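Local atomic coordinates of laccase (Botrytis aclada, PDB entry 3SQR), a protein that oxidises phenolic substrates with molecular oxygen as a multicopper oxidase, reducing the oxygen to water, and probably serves in lignin degradation and detoxification of lignin-derived products. Residues Y52-D60 and V377-G385; F257-I268 and R310-A321. All blocks are in the same frame, centred on the assembly; numbering follows the deposited sequence.

Contact 1 of 2, residues Y52-D60 and V377-G385; sequences YSIDTNWYD and VPHLALDVG
D55 and L380 mark the nearest backbone approach of a segment that starts on the short strand 52-53 and a loop without regular structure, their CA atoms 5.9 Å apart, with no backbone hydrogen bond passing between 52-60 and 377-385. The motif is a type I beta turn from S53 to T56 set against the loop that leads into strand 387-398 of this laccase. A histidine-carboxylate hydrogen bond joins the segments: H379 NE2 donates to D55 OD1 at a modelled 2.5 Å, a value too short to be taken as exact. The acceptor lies close to the imidazole plane, whereas the donor comes from above the carboxylate, 37° out of its plane. Beside it, I54 reaches over one face of the H379 ring in a CH-pi contact, CG1 lying 4.3 Å from the centroid. An ST turn, D55 N to S53 OG, fixes the backbone at D55.

L380 packs against the chain from D55 to Y59. With CG anti to its own N (chi1 -178°), the side chain sends CD1 to the carbonyl oxygen of D55 and CD2 to 3.6 Å from W58 CZ3, sliding past the indole in the opposite direction. Y59 lies over one face of that indole, and its hydroxyl is bonded to D471 and R498, which brings the third cupredoxin domain up to this contact. N57 folds its amide oxygen back in an Asx turn, accepting from Y59 N nearly along the C=O axis. The same amide meets L382 through ND2, while the other branch of that leucine, CD1, rests 3.6 Å from Y59 CE2.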
loop_
_atom_site.group_PDB
_atom_site.type_symbol
_atom_site.label_atom_id
_atom_site.label_comp_id
_atom_site.label_asym_id
_atom_site.label_seq_id
_atom_site.Cartn_x
_atom_site.Cartn_y
_atom_site.Cartn_z
ATOM N N TYR A 52 4.270 22.668 15.813
ATOM C CA TYR A 52 3.231 21.986 15.053
ATOM C C TYR A 52 2.583 20.975 15.929
ATOM O O TYR A 52 3.030 20.721 17.054
ATOM C CB TYR A 52 3.845 21.303 13.854
ATOM C CG TYR A 52 4.705 22.214 13.032
ATOM C CD1 TYR A 52 4.142 23.107 12.129
ATOM C CD2 TYR A 52 6.093 22.189 13.147
ATOM C CE1 TYR A 52 4.935 23.938 11.367
ATOM C CE2 TYR A 52 6.898 23.024 12.363
ATOM C CZ TYR A 52 6.308 23.894 11.488
ATOM O OH TYR A 52 7.123 24.705 10.687
ATOM N N SER A 53 1.508 20.404 15.437
ATOM C CA SER A 53 0.787 19.484 16.231
ATOM C C SER A 53 -0.091 18.669 15.365
ATOM O O SER A 53 -0.146 18.834 14.122
ATOM C CB SER A 53 -0.106 20.249 17.227
ATOM O OG SER A 53 -1.258 20.773 16.583
ATOM N N ILE A 54 -0.867 17.848 16.038
ATOM C CA ILE A 54 -1.892 17.016 15.423
ATOM C C ILE A 54 -2.936 17.877 14.727
ATOM O O ILE A 54 -3.705 17.405 13.914
ATOM C CB ILE A 54 -2.503 16.112 16.535
ATOM C CG1 ILE A 54 -2.958 14.803 15.959
ATOM C CG2 ILE A 54 -3.595 16.891 17.355
ATOM C CD1 ILE A 54 -1.810 13.965 15.421
ATOM N N ASP A 55 -2.996 19.178 15.106
ATOM C CA ASP A 55 -3.977 20.069 14.508
ATOM C C ASP A 55 -3.436 20.853 13.311
ATOM O O ASP A 55 -4.192 21.587 12.605
ATOM C CB ASP A 55 -4.518 21.016 15.595
ATOM C CG ASP A 55 -5.302 20.282 16.651
ATOM O OD1 ASP A 55 -6.222 19.484 16.303
ATOM O OD2 ASP A 55 -5.004 20.503 17.804
ATOM N N THR A 56 -2.153 20.684 13.039
ATOM C CA THR A 56 -1.565 21.301 11.882
ATOM C C THR A 56 -2.126 20.727 10.593
ATOM O O THR A 56 -2.229 19.499 10.459
ATOM C CB THR A 56 -0.044 21.158 11.907
ATOM O OG1 THR A 56 0.458 21.723 13.133
ATOM C CG2 THR A 56 0.609 21.821 10.667
ATOM N N ASN A 57 -2.495 21.592 9.644
ATOM C CA ASN A 57 -2.941 21.107 8.360
ATOM C C ASN A 57 -1.727 20.765 7.514
ATOM O O ASN A 57 -1.153 21.607 6.873
ATOM C CB ASN A 57 -3.857 22.103 7.636
ATOM C CG ASN A 57 -4.443 21.513 6.355
ATOM O OD1 ASN A 57 -3.790 20.723 5.722
ATOM N ND2 ASN A 57 -5.634 21.938 5.940
ATOM N N TRP A 58 -1.338 19.480 7.523
ATOM C CA TRP A 58 -0.164 19.040 6.805
ATOM C C TRP A 58 -0.282 19.025 5.299
ATOM O O TRP A 58 0.718 18.849 4.639
ATOM C CB TRP A 58 0.313 17.672 7.308
ATOM C CG TRP A 58 -0.624 16.566 6.904
ATOM C CD1 TRP A 58 -0.520 15.793 5.800
ATOM C CD2 TRP A 58 -1.766 16.088 7.627
ATOM N NE1 TRP A 58 -1.539 14.877 5.754
ATOM C CE2 TRP A 58 -2.301 15.012 6.888
ATOM C CE3 TRP A 58 -2.379 16.453 8.831
ATOM C CZ2 TRP A 58 -3.442 14.328 7.284
ATOM C CZ3 TRP A 58 -3.517 15.764 9.229
ATOM C CH2 TRP A 58 -4.025 14.704 8.455
ATOM N N TYR A 59 -1.502 19.226 4.768
ATOM C CA TYR A 59 -1.657 19.425 3.350
ATOM C C TYR A 59 -1.154 20.809 2.959
ATOM O O TYR A 59 -0.887 21.007 1.772
ATOM C CB TYR A 59 -3.120 19.265 2.880
ATOM C CG TYR A 59 -3.691 17.904 3.222
ATOM C CD1 TYR A 59 -3.420 16.817 2.428
ATOM C CD2 TYR A 59 -4.431 17.722 4.399
ATOM C CE1 TYR A 59 -3.901 15.538 2.755
ATOM C CE2 TYR A 59 -4.909 16.504 4.743
ATOM C CZ TYR A 59 -4.642 15.398 3.931
ATOM O OH TYR A 59 -5.132 14.169 4.370
ATOM N N ASP A 60 -1.199 21.746 3.900
ATOM C CA ASP A 60 -0.899 23.136 3.631
ATOM C C ASP A 60 0.390 23.619 4.241
ATOM O O ASP A 60 0.944 24.586 3.744
ATOM C CB ASP A 60 -2.044 24.016 4.149
ATOM C CG ASP A 60 -3.361 23.788 3.406
ATOM O OD1 ASP A 60 -3.384 23.202 2.284
ATOM O OD2 ASP A 60 -4.396 24.215 3.972
ATOM N N VAL A 377 -12.728 8.779 11.479
ATOM C CA VAL A 377 -12.948 10.228 11.504
ATOM C C VAL A 377 -11.642 10.935 11.640
ATOM O O VAL A 377 -11.037 10.863 12.654
ATOM C CB VAL A 377 -13.886 10.615 12.689
ATOM C CG1 VAL A 377 -14.178 12.146 12.678
ATOM C CG2 VAL A 377 -15.141 9.787 12.580
ATOM N N PRO A 378 -11.157 11.587 10.563
ATOM C CA PRO A 378 -9.901 12.294 10.624
ATOM C C PRO A 378 -9.922 13.294 11.759
ATOM O O PRO A 378 -10.943 13.977 11.992
ATOM C CB PRO A 378 -9.802 12.968 9.246
ATOM C CG PRO A 378 -10.623 12.048 8.368
ATOM C CD PRO A 378 -11.791 11.703 9.252
ATOM N N HIS A 379 -8.815 13.358 12.463
ATOM C CA HIS A 379 -8.678 14.293 13.547
ATOM C C HIS A 379 -8.674 15.710 12.995
ATOM O O HIS A 379 -9.345 16.614 13.554
ATOM C CB HIS A 379 -7.392 14.062 14.330
ATOM C CG HIS A 379 -7.144 15.143 15.316
ATOM N ND1 HIS A 379 -7.580 15.047 16.622
ATOM C CD2 HIS A 379 -6.638 16.392 15.172
ATOM C CE1 HIS A 379 -7.311 16.184 17.255
ATOM N NE2 HIS A 379 -6.742 17.017 16.404
ATOM N N LEU A 380 -7.833 15.938 11.988
ATOM C CA LEU A 380 -7.911 17.152 11.212
ATOM C C LEU A 380 -9.106 17.114 10.263
ATOM O O LEU A 380 -9.104 16.430 9.188
ATOM C CB LEU A 380 -6.609 17.410 10.445
ATOM C CG LEU A 380 -6.597 18.702 9.632
ATOM C CD1 LEU A 380 -6.062 19.867 10.411
ATOM C CD2 LEU A 380 -5.731 18.479 8.361
ATOM N N ALA A 381 -10.172 17.802 10.654
ATOM C CA ALA A 381 -11.425 17.737 9.938
ATOM C C ALA A 381 -11.382 18.570 8.671
ATOM O O ALA A 381 -10.997 19.753 8.688
ATOM C CB ALA A 381 -12.620 18.262 10.852
ATOM N N LEU A 382 -11.743 17.954 7.554
ATOM C CA LEU A 382 -11.783 18.662 6.270
ATOM C C LEU A 382 -13.015 18.253 5.536
ATOM O O LEU A 382 -13.487 17.078 5.626
ATOM C CB LEU A 382 -10.524 18.320 5.434
ATOM C CG LEU A 382 -9.148 18.680 6.039
ATOM C CD1 LEU A 382 -8.081 18.067 5.125
ATOM C CD2 LEU A 382 -8.967 20.170 6.185
ATOM N N ASP A 383 -13.513 19.191 4.745
ATOM C CA ASP A 383 -14.689 18.975 3.935
ATOM C C ASP A 383 -14.440 19.046 2.467
ATOM O O ASP A 383 -13.552 19.759 1.996
ATOM C CB ASP A 383 -15.772 20.018 4.271
ATOM C CG ASP A 383 -16.230 19.932 5.713
ATOM O OD1 ASP A 383 -16.025 18.915 6.414
ATOM O OD2 ASP A 383 -16.833 20.917 6.169
ATOM N N VAL A 384 -15.263 18.314 1.730
ATOM C CA VAL A 384 -15.159 18.212 0.305
ATOM C C VAL A 384 -16.005 19.377 -0.191
ATOM O O VAL A 384 -17.144 19.511 0.215
ATOM C CB VAL A 384 -15.733 16.882 -0.223
ATOM C CG1 VAL A 384 -15.781 16.839 -1.789
ATOM C CG2 VAL A 384 -14.900 15.688 0.335
ATOM N N GLY A 385 -15.411 20.197 -1.036
ATOM C CA GLY A 385 -16.073 21.367 -1.569
ATOM C C GLY A 385 -16.804 21.042 -2.845
ATOM O O GLY A 385 -17.115 19.873 -3.154
#

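Contact 2 of 2, residues F257-I268 and R310-A321; sequences FVEGTKYRLRLI and RYDVIVEANAAA
The second cupredoxin domain of the laccase contributes this antiparallel strand pair, 262-268 with 310-316, whose directions differ by 152°. Y263 with V315, L265 with V313 and L267 with Y311 are hydrogen-bonded pairs, each closed by two backbone bonds. Beyond the strand ends two further backbone bonds follow: A317 N donates to T261 O, and G260 N, in the type II turn from V258 to T261, donates to A317 O at 2.9 Å.

On the face carrying R264, R266 and D312, buried charges gather. R264, extended from CG to NE with CG opposite the backbone N (chi1 176°), comes side-on to D312, and NE (2.8 Å) and NH2 (2.9 Å) both grip OD2. That oxygen lies in the guanidinium plane, but the carboxylate is turned 72° against it. R266 stacks its guanidinium over the centre of R264's; its NH1, 3.3 Å from D312 OD2, aims no N-H at this oxygen and contributes charge alone. T164 bonds both R266 NH1 and D312 OD2, and D196 forms a salt bridge with R266, so the close pair of arginines is probably well compensated.

The other face is mostly apolar. L267 CD1 meets V313 CG2 at 4.0 Å, and F257 CE2 touches V315 CG1 at 3.8 Å. The methyl of A317 sits at the edge of the Y263 ring, 4.0 Å from CE2, and 3.6 Å from F257 CD2. Y263 also lies over one face of F257, and its hydroxyl accepts from V258 N.

At the far end R310 crosses I268 obliquely, CG against CG1, pairs with D500 and touches H126, a copper ligand probably of the type 3 site. Strand 195-205 flanks 262-269, strand 285-290 flanks 310-316, and strand 303-305 packs on L267, Y311 and V313.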
loop_
_atom_site.group_PDB
_atom_site.type_symbol
_atom_site.label_atom_id
_atom_site.label_comp_id
_atom_site.label_asym_id
_atom_site.label_seq_id
_atom_site.Cartn_x
_atom_site.Cartn_y
_atom_site.Cartn_z
ATOM N N PHE A 257 5.544 -7.675 25.405
ATOM C CA PHE A 257 4.976 -6.561 26.080
ATOM C C PHE A 257 5.465 -6.575 27.554
ATOM O O PHE A 257 5.629 -7.652 28.170
ATOM C CB PHE A 257 3.456 -6.594 26.142
ATOM C CG PHE A 257 2.737 -6.091 24.938
ATOM C CD1 PHE A 257 3.406 -5.505 23.846
ATOM C CD2 PHE A 257 1.374 -6.231 24.867
ATOM C CE1 PHE A 257 2.663 -5.067 22.758
ATOM C CE2 PHE A 257 0.633 -5.786 23.757
ATOM C CZ PHE A 257 1.305 -5.203 22.725
ATOM N N VAL A 258 5.721 -5.378 28.037
ATOM C CA VAL A 258 5.927 -5.060 29.445
ATOM C C VAL A 258 4.623 -4.524 30.044
ATOM O O VAL A 258 3.971 -3.596 29.587
ATOM C CB VAL A 258 7.055 -4.017 29.635
ATOM C CG1 VAL A 258 7.100 -3.583 31.183
ATOM C CG2 VAL A 258 8.390 -4.551 29.170
ATOM N N GLU A 259 4.208 -5.157 31.127
ATOM C CA GLU A 259 2.937 -4.893 31.679
ATOM C C GLU A 259 2.788 -3.386 32.014
ATOM O O GLU A 259 3.718 -2.779 32.516
ATOM C CB GLU A 259 2.809 -5.810 32.938
ATOM C CG GLU A 259 1.581 -5.572 33.643
ATOM C CD GLU A 259 0.366 -6.278 33.113
ATOM O OE1 GLU A 259 0.411 -7.452 32.689
ATOM O OE2 GLU A 259 -0.690 -5.662 33.187
ATOM N N GLY A 260 1.638 -2.813 31.695
ATOM C CA GLY A 260 1.325 -1.393 31.926
ATOM C C GLY A 260 1.855 -0.429 30.858
ATOM O O GLY A 260 1.548 0.745 30.905
ATOM N N THR A 261 2.598 -0.936 29.879
ATOM C CA THR A 261 3.191 -0.071 28.845
ATOM C C THR A 261 2.167 0.091 27.698
ATOM O O THR A 261 1.456 -0.867 27.346
ATOM C CB THR A 261 4.482 -0.671 28.311
ATOM O OG1 THR A 261 5.430 -0.880 29.367
ATOM C CG2 THR A 261 5.186 0.261 27.268
ATOM N N LYS A 262 2.085 1.298 27.123
ATOM C CA LYS A 262 1.266 1.500 25.915
ATOM C C LYS A 262 2.189 1.457 24.688
ATOM O O LYS A 262 3.212 2.148 24.639
ATOM C CB LYS A 262 0.506 2.796 25.971
ATOM C CG LYS A 262 -0.584 2.855 27.039
ATOM C CD LYS A 262 -1.127 4.272 26.993
ATOM C CE LYS A 262 -2.286 4.499 27.946
ATOM N NZ LYS A 262 -2.580 5.974 27.986
ATOM N N TYR A 263 1.814 0.631 23.723
ATOM C CA TYR A 263 2.613 0.354 22.529
ATOM C C TYR A 263 1.864 0.833 21.299
ATOM O O TYR A 263 0.705 0.588 21.131
ATOM C CB TYR A 263 2.860 -1.112 22.350
ATOM C CG TYR A 263 3.696 -1.661 23.452
ATOM C CD1 TYR A 263 5.056 -1.602 23.383
ATOM C CD2 TYR A 263 3.107 -2.267 24.568
ATOM C CE1 TYR A 263 5.863 -2.048 24.381
ATOM C CE2 TYR A 263 3.921 -2.761 25.573
ATOM C CZ TYR A 263 5.278 -2.659 25.484
ATOM O OH TYR A 263 6.138 -3.156 26.473
ATOM N N ARG A 264 2.591 1.525 20.437
ATOM C CA ARG A 264 2.123 1.829 19.087
ATOM C C ARG A 264 2.617 0.726 18.132
ATOM O O ARG A 264 3.795 0.372 18.078
ATOM C CB ARG A 264 2.680 3.182 18.660
ATOM C CG ARG A 264 2.311 3.526 17.237
ATOM C CD ARG A 264 2.841 4.878 16.925
ATOM N NE ARG A 264 2.249 5.391 15.703
ATOM C CZ ARG A 264 2.293 6.681 15.384
ATOM N NH1 ARG A 264 2.846 7.589 16.196
ATOM N NH2 ARG A 264 1.761 7.069 14.245
ATOM N N LEU A 265 1.667 0.101 17.488
ATOM C CA LEU A 265 1.916 -0.938 16.445
ATOM C C LEU A 265 1.446 -0.352 15.136
ATOM O O LEU A 265 0.378 0.201 15.041
ATOM C CB LEU A 265 1.084 -2.177 16.698
ATOM C CG LEU A 265 1.475 -3.088 17.872
ATOM C CD1 LEU A 265 1.696 -2.366 19.199
ATOM C CD2 LEU A 265 0.458 -4.266 17.938
ATOM N N ARG A 266 2.206 -0.623 14.090
ATOM C CA ARG A 266 1.920 0.010 12.789
ATOM C C ARG A 266 1.661 -1.109 11.826
ATOM O O ARG A 266 2.574 -1.805 11.445
ATOM C CB ARG A 266 3.100 0.866 12.389
ATOM C CG ARG A 266 3.499 1.950 13.399
ATOM C CD ARG A 266 4.758 2.597 12.938
ATOM N NE ARG A 266 5.239 3.687 13.743
ATOM C CZ ARG A 266 5.035 4.983 13.501
ATOM N NH1 ARG A 266 4.279 5.367 12.502
ATOM N NH2 ARG A 266 5.567 5.900 14.300
ATOM N N LEU A 267 0.393 -1.303 11.517
ATOM C CA LEU A 267 -0.065 -2.453 10.815
ATOM C C LEU A 267 -0.165 -2.135 9.347
ATOM O O LEU A 267 -0.767 -1.138 8.970
ATOM C CB LEU A 267 -1.405 -2.899 11.335
ATOM C CG LEU A 267 -1.408 -3.139 12.870
ATOM C CD1 LEU A 267 -2.846 -3.317 13.394
ATOM C CD2 LEU A 267 -0.506 -4.319 13.216
ATOM N N ILE A 268 0.408 -3.014 8.540
ATOM C CA ILE A 268 0.360 -2.901 7.063
ATOM C C ILE A 268 0.049 -4.202 6.429
ATOM O O ILE A 268 0.750 -5.187 6.652
ATOM C CB ILE A 268 1.642 -2.342 6.450
ATOM C CG1 ILE A 268 2.228 -1.219 7.311
ATOM C CG2 ILE A 268 1.378 -1.903 4.898
ATOM C CD1 ILE A 268 3.374 -0.511 6.672
ATOM N N ARG A 310 -2.896 0.895 5.987
ATOM C CA ARG A 310 -2.145 0.950 7.202
ATOM C C ARG A 310 -3.095 1.357 8.243
ATOM O O ARG A 310 -4.036 2.069 7.954
ATOM C CB ARG A 310 -0.967 1.956 7.191
ATOM C CG ARG A 310 0.132 1.543 6.260
ATOM C CD ARG A 310 -0.159 1.919 4.854
ATOM N NE ARG A 310 -0.069 3.348 4.690
ATOM C CZ ARG A 310 -0.673 4.056 3.728
ATOM N NH1 ARG A 310 -1.512 3.494 2.887
ATOM N NH2 ARG A 310 -0.448 5.359 3.659
ATOM N N TYR A 311 -2.845 0.859 9.445
ATOM C CA TYR A 311 -3.463 1.419 10.642
ATOM C C TYR A 311 -2.414 1.534 11.681
ATOM O O TYR A 311 -1.564 0.631 11.854
ATOM C CB TYR A 311 -4.572 0.518 11.125
ATOM C CG TYR A 311 -5.831 0.594 10.321
ATOM C CD1 TYR A 311 -6.752 1.615 10.520
ATOM C CD2 TYR A 311 -6.082 -0.327 9.324
ATOM C CE1 TYR A 311 -7.902 1.665 9.792
ATOM C CE2 TYR A 311 -7.249 -0.289 8.593
ATOM C CZ TYR A 311 -8.150 0.708 8.820
ATOM O OH TYR A 311 -9.281 0.751 8.119
ATOM N N ASP A 312 -2.534 2.577 12.485
ATOM C CA ASP A 312 -1.709 2.720 13.641
ATOM C C ASP A 312 -2.696 2.464 14.787
ATOM O O ASP A 312 -3.807 3.008 14.809
ATOM C CB ASP A 312 -1.128 4.099 13.824
ATOM C CG ASP A 312 0.011 4.398 12.889
ATOM O OD1 ASP A 312 -0.313 4.648 11.746
ATOM O OD2 ASP A 312 1.194 4.403 13.289
ATOM N N VAL A 313 -2.263 1.577 15.671
ATOM C CA VAL A 313 -3.030 1.283 16.900
ATOM C C VAL A 313 -2.147 1.364 18.123
ATOM O O VAL A 313 -0.977 1.102 18.119
ATOM C CB VAL A 313 -3.701 -0.117 16.800
ATOM C CG1 VAL A 313 -4.555 -0.219 15.526
ATOM C CG2 VAL A 313 -2.582 -1.232 16.807
ATOM N N ILE A 314 -2.788 1.707 19.237
ATOM C CA ILE A 314 -2.108 1.745 20.494
ATOM C C ILE A 314 -2.712 0.587 21.279
ATOM O O ILE A 314 -3.936 0.426 21.297
ATOM C CB ILE A 314 -2.375 3.019 21.271
ATOM C CG1 ILE A 314 -1.815 4.230 20.546
ATOM C CG2 ILE A 314 -1.667 2.953 22.680
ATOM C CD1 ILE A 314 -0.401 4.150 20.137
ATOM N N VAL A 315 -1.822 -0.223 21.837
ATOM C CA VAL A 315 -2.274 -1.394 22.609
ATOM C C VAL A 315 -1.632 -1.213 23.991
ATOM O O VAL A 315 -0.398 -1.096 24.109
ATOM C CB VAL A 315 -1.874 -2.706 22.035
ATOM C CG1 VAL A 315 -2.549 -3.821 22.895
ATOM C CG2 VAL A 315 -2.365 -2.847 20.613
ATOM N N GLU A 316 -2.487 -1.220 25.007
ATOM C CA GLU A 316 -2.023 -1.211 26.396
ATOM C C GLU A 316 -1.933 -2.646 26.890
ATOM O O GLU A 316 -2.867 -3.449 26.686
ATOM C CB GLU A 316 -2.933 -0.336 27.270
ATOM C CG GLU A 316 -2.482 -0.323 28.690
ATOM C CD GLU A 316 -3.271 0.678 29.493
ATOM O OE1 GLU A 316 -4.488 0.775 29.244
ATOM O OE2 GLU A 316 -2.649 1.365 30.348
ATOM N N ALA A 317 -0.751 -2.949 27.417
ATOM C CA ALA A 317 -0.369 -4.258 27.864
ATOM C C ALA A 317 -0.971 -4.381 29.305
ATOM O O ALA A 317 -0.237 -4.430 30.269
ATOM C CB ALA A 317 1.130 -4.382 27.900
ATOM N N ASN A 318 -2.280 -4.454 29.355
ATOM C CA ASN A 318 -3.029 -4.496 30.627
ATOM C C ASN A 318 -3.689 -5.864 30.871
ATOM O O ASN A 318 -4.677 -5.947 31.613
ATOM C CB ASN A 318 -4.119 -3.399 30.650
ATOM C CG ASN A 318 -5.124 -3.494 29.502
ATOM O OD1 ASN A 318 -5.056 -4.364 28.614
ATOM N ND2 ASN A 318 -6.083 -2.572 29.515
ATOM N N ALA A 319 -3.226 -6.903 30.193
ATOM C CA ALA A 319 -3.756 -8.251 30.414
ATOM C C ALA A 319 -2.931 -8.994 31.461
ATOM O O ALA A 319 -1.801 -8.601 31.851
ATOM C CB ALA A 319 -3.834 -9.079 29.087
ATOM N N ALA A 320 -3.537 -10.098 31.934
ATOM C CA ALA A 320 -2.806 -11.057 32.736
ATOM C C ALA A 320 -1.578 -11.400 31.919
ATOM O O ALA A 320 -1.715 -11.602 30.677
ATOM C CB ALA A 320 -3.665 -12.311 32.951
ATOM N N ALA A 321 -0.412 -11.409 32.565
ATOM C CA ALA A 321 0.825 -11.768 31.912
ATOM C C ALA A 321 0.772 -13.212 31.420
ATOM O O ALA A 321 0.638 -14.164 32.189
ATOM C CB ALA A 321 2.044 -11.550 32.798
#

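From the N terminus the chain first passes 52-60, then runs through the first and second cupredoxin domains before 377-385 returns to it, so contact 1 closes a loop of 316 intervening residues. Contact 2 falls wholly within that loop and closes a much shorter one, 41 residues containing strands but no helix. The long closure ties the N-terminal region to the linker ahead of strand 387-398; the short one joins neighbouring strands of a single sheet. Their centres lie 25 Å apart and their nearest atoms about 8 Å, without touching. Strand 293-300, at the edge of the sheet that holds contact 2, also packs against contact 1 through P294 and V293.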